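Local coordinates for signal recognition particle 54 kDa protein (Aeropyrum pernix, PDB 7EPK) that belongs to the SRP54 family of the signal recognition particle and holds GDP in a P-loop domain packed beside an N-terminal helical bundle, at residues F12-V23 against T65-I73; I35-L43 against A250-A258. One frame throughout, in Å; residues are numbered along the deposited sequence.

Interaction 1: F12-V23 against T65-I73; sequences FLRGGGVYEKAV and TRRDWMIKI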
loop_
_atom_site.group_PDB
_atom_site.type_symbol
_atom_site.label_atom_id
_atom_site.label_comp_id
_atom_site.label_asym_id
_atom_site.label_seq_id
_atom_site.Cartn_x
_atom_site.Cartn_y
_atom_site.Cartn_z
ATOM N N PHE A 12 -13.926 -16.020 12.570
ATOM C CA PHE A 12 -14.676 -15.909 11.293
ATOM C C PHE A 12 -14.131 -16.914 10.272
ATOM O O PHE A 12 -14.930 -17.652 9.654
ATOM C CB PHE A 12 -14.608 -14.512 10.686
ATOM C CG PHE A 12 -15.380 -14.373 9.394
ATOM C CD1 PHE A 12 -16.756 -14.504 9.367
ATOM C CD2 PHE A 12 -14.737 -14.080 8.200
ATOM C CE1 PHE A 12 -17.465 -14.339 8.189
ATOM C CE2 PHE A 12 -15.449 -13.915 7.020
ATOM C CZ PHE A 12 -16.817 -14.044 7.018
ATOM N N LEU A 13 -12.811 -16.963 10.105
ATOM C CA LEU A 13 -12.183 -17.719 8.988
ATOM C C LEU A 13 -12.324 -19.232 9.240
ATOM O O LEU A 13 -12.490 -19.980 8.243
ATOM C CB LEU A 13 -10.728 -17.259 8.843
ATOM C CG LEU A 13 -10.147 -17.241 7.428
ATOM C CD1 LEU A 13 -11.077 -16.579 6.424
ATOM C CD2 LEU A 13 -8.803 -16.524 7.431
ATOM N N ARG A 14 -12.318 -19.658 10.510
ATOM C CA ARG A 14 -12.341 -21.085 10.923
ATOM C C ARG A 14 -13.645 -21.347 11.684
ATOM O O ARG A 14 -14.651 -21.655 11.009
ATOM C CB ARG A 14 -11.081 -21.432 11.723
ATOM C CG ARG A 14 -9.817 -21.622 10.886
ATOM C CD ARG A 14 -9.044 -20.333 10.617
ATOM N NE ARG A 14 -7.631 -20.513 10.261
ATOM C CZ ARG A 14 -6.737 -19.530 10.100
ATOM N NH1 ARG A 14 -5.491 -19.825 9.778
ATOM N NH2 ARG A 14 -7.074 -18.261 10.263
ATOM N N GLY A 15 -13.639 -21.181 13.011
ATOM C CA GLY A 15 -14.769 -21.476 13.924
ATOM C C GLY A 15 -16.136 -21.333 13.261
ATOM O O GLY A 15 -16.770 -20.264 13.444
ATOM N N GLY A 16 -16.599 -22.394 12.582
ATOM C CA GLY A 16 -17.666 -22.368 11.560
ATOM C C GLY A 16 -19.028 -21.964 12.114
ATOM O O GLY A 16 -19.160 -20.801 12.624
ATOM N N GLY A 17 -20.023 -22.860 11.993
ATOM C CA GLY A 17 -21.444 -22.545 12.252
ATOM C C GLY A 17 -22.090 -21.866 11.051
ATOM O O GLY A 17 -21.456 -21.852 9.990
ATOM N N VAL A 18 -23.304 -21.317 11.199
ATOM C CA VAL A 18 -24.053 -20.680 10.068
ATOM C C VAL A 18 -23.192 -19.525 9.533
ATOM O O VAL A 18 -22.819 -18.668 10.348
ATOM C CB VAL A 18 -25.441 -20.148 10.491
ATOM C CG1 VAL A 18 -26.195 -19.499 9.317
ATOM C CG2 VAL A 18 -26.294 -21.211 11.174
ATOM N N TYR A 19 -22.921 -19.492 8.227
ATOM C CA TYR A 19 -22.136 -18.427 7.549
ATOM C C TYR A 19 -22.579 -17.028 7.980
ATOM O O TYR A 19 -21.738 -16.258 8.470
ATOM C CB TYR A 19 -22.307 -18.433 6.032
ATOM C CG TYR A 19 -21.614 -17.265 5.388
ATOM C CD1 TYR A 19 -20.229 -17.166 5.395
ATOM C CD2 TYR A 19 -22.339 -16.224 4.838
ATOM C CE1 TYR A 19 -19.581 -16.085 4.815
ATOM C CE2 TYR A 19 -21.706 -15.132 4.267
ATOM C CZ TYR A 19 -20.319 -15.055 4.253
ATOM O OH TYR A 19 -19.686 -13.978 3.691
ATOM N N GLU A 20 -23.845 -16.687 7.743
ATOM C CA GLU A 20 -24.307 -15.286 7.886
ATOM C C GLU A 20 -24.236 -14.915 9.371
ATOM O O GLU A 20 -24.037 -13.738 9.668
ATOM C CB GLU A 20 -25.692 -15.043 7.284
ATOM C CG GLU A 20 -25.761 -15.268 5.775
ATOM C CD GLU A 20 -25.853 -16.716 5.287
ATOM O OE1 GLU A 20 -25.830 -17.667 6.129
ATOM O OE2 GLU A 20 -25.942 -16.898 4.055
ATOM N N LYS A 21 -24.368 -15.873 10.284
ATOM C CA LYS A 21 -24.268 -15.577 11.745
ATOM C C LYS A 21 -22.817 -15.252 12.084
ATOM O O LYS A 21 -22.607 -14.544 13.060
ATOM C CB LYS A 21 -24.747 -16.734 12.636
ATOM C CG LYS A 21 -26.257 -16.939 12.673
ATOM C CD LYS A 21 -26.743 -17.987 13.652
ATOM C CE LYS A 21 -28.254 -18.081 13.668
ATOM N NZ LYS A 21 -28.753 -18.756 14.888
ATOM N N ALA A 22 -21.865 -15.805 11.331
ATOM C CA ALA A 22 -20.415 -15.596 11.546
ATOM C C ALA A 22 -20.056 -14.176 11.088
ATOM O O ALA A 22 -19.209 -13.568 11.771
ATOM C CB ALA A 22 -19.593 -16.654 10.839
ATOM N N VAL A 23 -20.693 -13.666 10.020
ATOM C CA VAL A 23 -20.371 -12.343 9.410
ATOM C C VAL A 23 -21.035 -11.215 10.228
ATOM O O VAL A 23 -20.331 -10.215 10.530
ATOM C CB VAL A 23 -20.670 -12.296 7.895
ATOM C CG1 VAL A 23 -22.088 -12.648 7.569
ATOM C CG2 VAL A 23 -20.353 -10.951 7.271
ATOM N N THR A 65 -14.215 -19.385 -1.562
ATOM C CA THR A 65 -15.143 -19.516 -0.409
ATOM C C THR A 65 -15.739 -18.139 -0.067
ATOM O O THR A 65 -15.029 -17.127 -0.197
ATOM C CB THR A 65 -14.493 -20.162 0.830
ATOM O OG1 THR A 65 -13.548 -19.318 1.503
ATOM C CG2 THR A 65 -13.831 -21.491 0.543
ATOM N N ARG A 66 -17.023 -18.126 0.296
ATOM C CA ARG A 66 -17.783 -17.003 0.920
ATOM C C ARG A 66 -16.942 -16.217 1.946
ATOM O O ARG A 66 -16.945 -14.975 1.873
ATOM C CB ARG A 66 -19.067 -17.535 1.575
ATOM C CG ARG A 66 -18.942 -18.823 2.396
ATOM C CD ARG A 66 -17.587 -19.534 2.576
ATOM N NE ARG A 66 -17.463 -20.360 3.778
ATOM C CZ ARG A 66 -16.325 -20.846 4.292
ATOM N NH1 ARG A 66 -15.146 -20.569 3.755
ATOM N NH2 ARG A 66 -16.368 -21.601 5.378
ATOM N N ARG A 67 -16.265 -16.892 2.873
ATOM C CA ARG A 67 -15.526 -16.239 3.981
ATOM C C ARG A 67 -14.292 -15.553 3.401
ATOM O O ARG A 67 -14.106 -14.352 3.680
ATOM C CB ARG A 67 -15.131 -17.237 5.070
ATOM C CG ARG A 67 -16.295 -17.637 5.963
ATOM C CD ARG A 67 -15.992 -18.887 6.770
ATOM N NE ARG A 67 -17.233 -19.510 7.174
ATOM C CZ ARG A 67 -17.679 -19.529 8.406
ATOM N NH1 ARG A 67 -16.942 -19.003 9.368
ATOM N NH2 ARG A 67 -18.855 -20.076 8.677
ATOM N N ASP A 68 -13.494 -16.278 2.611
ATOM C CA ASP A 68 -12.251 -15.723 2.007
ATOM C C ASP A 68 -12.632 -14.422 1.281
ATOM O O ASP A 68 -11.899 -13.431 1.424
ATOM C CB ASP A 68 -11.498 -16.763 1.160
ATOM C CG ASP A 68 -10.859 -17.895 1.967
ATOM O OD1 ASP A 68 -10.704 -17.721 3.194
ATOM O OD2 ASP A 68 -10.533 -18.961 1.367
ATOM N N TRP A 69 -13.779 -14.384 0.609
ATOM C CA TRP A 69 -14.185 -13.217 -0.212
ATOM C C TRP A 69 -14.578 -12.059 0.694
ATOM O O TRP A 69 -14.558 -10.910 0.243
ATOM C CB TRP A 69 -15.358 -13.579 -1.123
ATOM C CG TRP A 69 -15.740 -12.505 -2.090
ATOM C CD1 TRP A 69 -16.968 -11.925 -2.223
ATOM C CD2 TRP A 69 -14.888 -11.902 -3.087
ATOM N NE1 TRP A 69 -16.947 -11.007 -3.245
ATOM C CE2 TRP A 69 -15.682 -10.963 -3.788
ATOM C CE3 TRP A 69 -13.538 -12.051 -3.451
ATOM C CZ2 TRP A 69 -15.166 -10.189 -4.833
ATOM C CZ3 TRP A 69 -13.033 -11.288 -4.480
ATOM C CH2 TRP A 69 -13.839 -10.370 -5.162
ATOM N N MET A 70 -15.045 -12.367 1.891
ATOM C CA MET A 70 -15.614 -11.331 2.781
ATOM C C MET A 70 -14.440 -10.634 3.466
ATOM O O MET A 70 -14.498 -9.410 3.570
ATOM C CB MET A 70 -16.573 -11.912 3.831
ATOM C CG MET A 70 -17.240 -10.845 4.670
ATOM S SD MET A 70 -18.214 -9.700 3.683
ATOM C CE MET A 70 -19.023 -8.819 5.018
ATOM N N ILE A 71 -13.426 -11.383 3.898
ATOM C CA ILE A 71 -12.215 -10.796 4.526
ATOM C C ILE A 71 -11.487 -9.941 3.478
ATOM O O ILE A 71 -11.016 -8.852 3.833
ATOM C CB ILE A 71 -11.326 -11.886 5.131
ATOM C CG1 ILE A 71 -12.033 -12.574 6.293
ATOM C CG2 ILE A 71 -9.986 -11.304 5.562
ATOM C CD1 ILE A 71 -12.455 -11.608 7.378
ATOM N N LYS A 72 -11.442 -10.398 2.229
ATOM C CA LYS A 72 -10.822 -9.658 1.103
ATOM C C LYS A 72 -11.540 -8.315 0.938
ATOM O O LYS A 72 -10.893 -7.355 0.494
ATOM C CB LYS A 72 -10.885 -10.522 -0.159
ATOM C CG LYS A 72 -10.647 -9.817 -1.488
ATOM C CD LYS A 72 -9.200 -9.646 -1.845
ATOM C CE LYS A 72 -9.008 -9.647 -3.341
ATOM N NZ LYS A 72 -10.110 -8.914 -4.012
ATOM N N ILE A 73 -12.827 -8.256 1.260
ATOM C CA ILE A 73 -13.647 -7.014 1.186
ATOM C C ILE A 73 -13.413 -6.176 2.450
ATOM O O ILE A 73 -13.402 -4.932 2.337
ATOM C CB ILE A 73 -15.138 -7.340 0.998
ATOM C CG1 ILE A 73 -15.441 -7.753 -0.447
ATOM C CG2 ILE A 73 -15.988 -6.161 1.441
ATOM C CD1 ILE A 73 -16.914 -8.053 -0.723
HETATM O O HOH W 1 -18.721 -13.217 0.652
#
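Arg67 reaches from helix 66-81 between the end of helix 4-13 and the start of helix 19-36, where Phe12, Leu13, Tyr19 and Ala22 receive it as a knob in a hole of the N-terminal helical bundle. Its CB lies 3.9 Å from Phe12 CE2. With CG anti to the carbonyl carbon (chi1 -76°), that methylene enters between two rings: Arg67 CG sits over the face of Phe12, 4.1 Å from the ring centroid, and at the edge of Tyr19, 3.8 Å from its CE1. The chain then runs extended to NE, taking CD past Phe12 O. At the tip NH1 donates to Phe12 O, a bond modelled too short for its length to be trusted, while NH2 lies 3.4 Å from Gly17 O; both oxygens meet the edge of the guanidinium. Arginine suits this place because its apolar shaft packs among rings while its cation faces a carbonyl at the C-terminal end of helix 4-13, whose dipole probably favours the charge, and another in the turn. Small Ala22 lets the tip pass beside its CB.

Around this knob the packing is mostly apolar. Phe12 CD2 meets Ile71 CD1 at 3.5 Å, Leu13 CD1 rests near Ile71 CG1, and Val23 CG2 touches the methyl end of Met70 at CE. Helix 293-320 adds Leu299 against Leu13 and Ile71, and its Arg302 forms a salt bridge with Asp68. On the outer side Arg66 CB lies over the Tyr19 face, 4.0 Å from the centroid, and a water beside Tyr19 OH donates to Arg66 O at 2.8 Å.

Interaction 2: I35-L43 against A250-A258; sequences IKADVNVKL and ARGGGALTA
Ala37 and Val39, in the short link between helices 19-36 and 41-57, lie against the glycine-rich loop that leads into helix 255-262. Among the polar contacts, Ala37 O receives two donors from across the contact. Gly253 N gives it a weak bond of 3.1 Å, and Arg251 NE a second of 3.2 Å, which arrives from above the carbonyl plane, 70° out of it. Gly253 suits its place because, with no side chain, it lets the two backbones meet directly. Thr257 OG1 has both Val39 O, at 3.1 Å, and Gly254 O within reach of its hydroxyl.

The charged pair is looser. Arg251, bent at chi2 and chi3 (chi2 -79°), lays one guanidinium face over Asp38 CB, which is 3.5 Å from NE. Asp38 OD1 stays 4.2 Å from Arg251 NE, well out of the guanidinium plane, so any attraction is probably of charge alone, with no N-H pointed at the oxygen; a water links OD1 weakly to Arg251 NH1.

Apolar contact is supplied by Leu256, whose CD1 lies 4.0 Å from Val39 CG1; Phe82 also touches Leu256.

The Ala-Asp-Val and Ala-Arg-Gly-Gly sequences that meet here fit the known interface motifs of the SRP GTPases, where the N-terminal helical bundle and the GTPase-type domain join in the compact unit known as the NG domain.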
loop_
_atom_site.group_PDB
_atom_site.type_symbol
_atom_site.label_atom_id
_atom_site.label_comp_id
_atom_site.label_asym_id
_atom_site.label_seq_id
_atom_site.Cartn_x
_atom_site.Cartn_y
_atom_site.Cartn_z
ATOM N N ILE A 35 -14.064 1.169 17.583
ATOM C CA ILE A 35 -14.494 2.114 18.658
ATOM C C ILE A 35 -13.491 2.090 19.822
ATOM O O ILE A 35 -13.064 3.180 20.215
ATOM C CB ILE A 35 -15.916 1.799 19.130
ATOM C CG1 ILE A 35 -16.947 2.010 18.013
ATOM C CG2 ILE A 35 -16.247 2.601 20.373
ATOM C CD1 ILE A 35 -16.902 3.360 17.325
ATOM N N LYS A 36 -13.122 0.917 20.349
ATOM C CA LYS A 36 -12.118 0.772 21.444
ATOM C C LYS A 36 -10.824 1.513 21.082
ATOM O O LYS A 36 -10.135 1.957 22.011
ATOM C CB LYS A 36 -11.757 -0.693 21.704
ATOM C CG LYS A 36 -12.743 -1.486 22.542
ATOM C CD LYS A 36 -12.223 -2.863 22.893
ATOM C CE LYS A 36 -13.258 -3.698 23.615
ATOM N NZ LYS A 36 -12.761 -5.067 23.885
ATOM N N ALA A 37 -10.482 1.588 19.790
ATOM C CA ALA A 37 -9.346 2.375 19.243
ATOM C C ALA A 37 -9.825 3.782 18.814
ATOM O O ALA A 37 -9.065 4.498 18.126
ATOM C CB ALA A 37 -8.706 1.613 18.104
ATOM N N ASP A 38 -11.041 4.165 19.234
ATOM C CA ASP A 38 -11.657 5.520 19.130
ATOM C C ASP A 38 -12.159 5.722 17.698
ATOM O O ASP A 38 -13.391 5.690 17.465
ATOM C CB ASP A 38 -10.701 6.622 19.614
ATOM C CG ASP A 38 -11.268 7.437 20.770
ATOM O OD1 ASP A 38 -10.889 7.152 21.938
ATOM O OD2 ASP A 38 -12.096 8.337 20.497
ATOM N N VAL A 39 -11.227 5.915 16.774
ATOM C CA VAL A 39 -11.508 6.035 15.315
ATOM C C VAL A 39 -12.529 7.151 15.089
ATOM O O VAL A 39 -12.089 8.255 14.677
ATOM C CB VAL A 39 -11.954 4.703 14.696
ATOM C CG1 VAL A 39 -12.211 4.843 13.209
ATOM C CG2 VAL A 39 -10.901 3.636 14.926
ATOM N N ASN A 40 -13.817 6.883 15.323
ATOM C CA ASN A 40 -14.901 7.877 15.112
ATOM C C ASN A 40 -16.124 7.114 14.620
ATOM O O ASN A 40 -16.078 6.595 13.500
ATOM C CB ASN A 40 -14.515 8.994 14.128
ATOM C CG ASN A 40 -15.399 10.223 14.201
ATOM O OD1 ASN A 40 -16.602 10.138 14.466
ATOM N ND2 ASN A 40 -14.809 11.381 13.943
ATOM N N VAL A 41 -17.159 7.052 15.452
ATOM C CA VAL A 41 -18.438 6.354 15.147
ATOM C C VAL A 41 -18.779 6.590 13.674
ATOM O O VAL A 41 -19.016 5.585 12.993
ATOM C CB VAL A 41 -19.578 6.764 16.098
ATOM C CG1 VAL A 41 -19.359 8.133 16.717
ATOM C CG2 VAL A 41 -20.939 6.695 15.423
ATOM N N LYS A 42 -18.776 7.839 13.192
ATOM C CA LYS A 42 -19.169 8.170 11.789
ATOM C C LYS A 42 -18.232 7.443 10.810
ATOM O O LYS A 42 -18.712 6.949 9.758
ATOM C CB LYS A 42 -19.192 9.686 11.523
ATOM C CG LYS A 42 -17.854 10.423 11.588
ATOM C CD LYS A 42 -17.958 11.938 11.377
ATOM C CE LYS A 42 -17.270 12.442 10.124
ATOM N NZ LYS A 42 -17.917 11.924 8.897
ATOM N N LEU A 43 -16.939 7.381 11.126
ATOM C CA LEU A 43 -15.930 6.724 10.253
ATOM C C LEU A 43 -16.124 5.202 10.333
ATOM O O LEU A 43 -15.860 4.527 9.327
ATOM C CB LEU A 43 -14.515 7.183 10.636
ATOM C CG LEU A 43 -13.882 8.220 9.695
ATOM C CD1 LEU A 43 -14.595 9.567 9.737
ATOM C CD2 LEU A 43 -12.421 8.420 10.023
ATOM N N ALA A 250 -1.908 1.016 23.144
ATOM C CA ALA A 250 -2.004 1.736 21.850
ATOM C C ALA A 250 -3.388 2.386 21.700
ATOM O O ALA A 250 -4.272 2.131 22.553
ATOM C CB ALA A 250 -1.706 0.783 20.715
ATOM N N ARG A 251 -3.535 3.226 20.665
ATOM C CA ARG A 251 -4.795 3.903 20.237
ATOM C C ARG A 251 -4.696 4.139 18.713
ATOM O O ARG A 251 -4.609 3.136 17.972
ATOM C CB ARG A 251 -5.007 5.154 21.105
ATOM C CG ARG A 251 -6.257 5.169 21.985
ATOM C CD ARG A 251 -7.544 5.512 21.246
ATOM N NE ARG A 251 -7.245 6.278 20.043
ATOM C CZ ARG A 251 -6.812 7.534 20.029
ATOM N NH1 ARG A 251 -6.646 8.201 21.160
ATOM N NH2 ARG A 251 -6.528 8.113 18.879
ATOM N N GLY A 252 -4.711 5.391 18.238
ATOM C CA GLY A 252 -4.375 5.730 16.845
ATOM C C GLY A 252 -5.581 6.134 16.026
ATOM O O GLY A 252 -5.407 6.946 15.117
ATOM N N GLY A 253 -6.765 5.601 16.312
ATOM C CA GLY A 253 -7.956 5.858 15.480
ATOM C C GLY A 253 -8.248 7.341 15.296
ATOM O O GLY A 253 -8.975 7.694 14.332
ATOM N N GLY A 254 -7.721 8.191 16.183
ATOM C CA GLY A 254 -7.830 9.664 16.106
ATOM C C GLY A 254 -6.968 10.238 14.994
ATOM O O GLY A 254 -7.366 11.235 14.364
ATOM N N ALA A 255 -5.810 9.638 14.757
ATOM C CA ALA A 255 -4.973 9.925 13.574
ATOM C C ALA A 255 -5.883 10.174 12.363
ATOM O O ALA A 255 -5.830 11.291 11.786
ATOM C CB ALA A 255 -4.031 8.770 13.325
ATOM N N LEU A 256 -6.706 9.181 11.992
ATOM C CA LEU A 256 -7.407 9.180 10.675
ATOM C C LEU A 256 -8.672 10.057 10.727
ATOM O O LEU A 256 -9.382 10.132 9.700
ATOM C CB LEU A 256 -7.683 7.742 10.230
ATOM C CG LEU A 256 -8.476 6.888 11.200
ATOM C CD1 LEU A 256 -9.822 7.525 11.473
ATOM C CD2 LEU A 256 -8.636 5.488 10.643
ATOM N N THR A 257 -8.925 10.717 11.865
ATOM C CA THR A 257 -9.899 11.834 11.991
ATOM C C THR A 257 -9.221 13.117 11.502
ATOM O O THR A 257 -9.822 13.815 10.655
ATOM C CB THR A 257 -10.443 11.990 13.421
ATOM O OG1 THR A 257 -10.313 10.770 14.156
ATOM C CG2 THR A 257 -11.898 12.407 13.425
ATOM N N ALA A 258 -8.014 13.402 12.006
ATOM C CA ALA A 258 -7.176 14.564 11.612
ATOM C C ALA A 258 -6.785 14.428 10.134
ATOM O O ALA A 258 -6.812 15.455 9.397
ATOM C CB ALA A 258 -5.960 14.675 12.505
HETATM O O HOH W 2 -8.219 8.668 23.478
#

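Overall arrangement
Both contacts draw on helix 19-36, interaction 1 near its start and interaction 2 at its end, with centres about 25 Å apart and nearest atoms about 12 Å apart. Each is partly buried. Interaction 1 stays within the helical bundle, where helices pack through rings, aliphatic chains and one long arginine, with exposed glycines in its turn; helix 293-320 extends its apolar side. Interaction 2 instead joins the bundle to the GDP-holding domain, largely loop against loop, so backbone atoms and buried glycines replace much of the side-chain packing. An arginine turns to a backbone carbonyl in each, though the bond in interaction 1 is doubtful in length, but only interaction 2 sets one beside an aspartate across the contact.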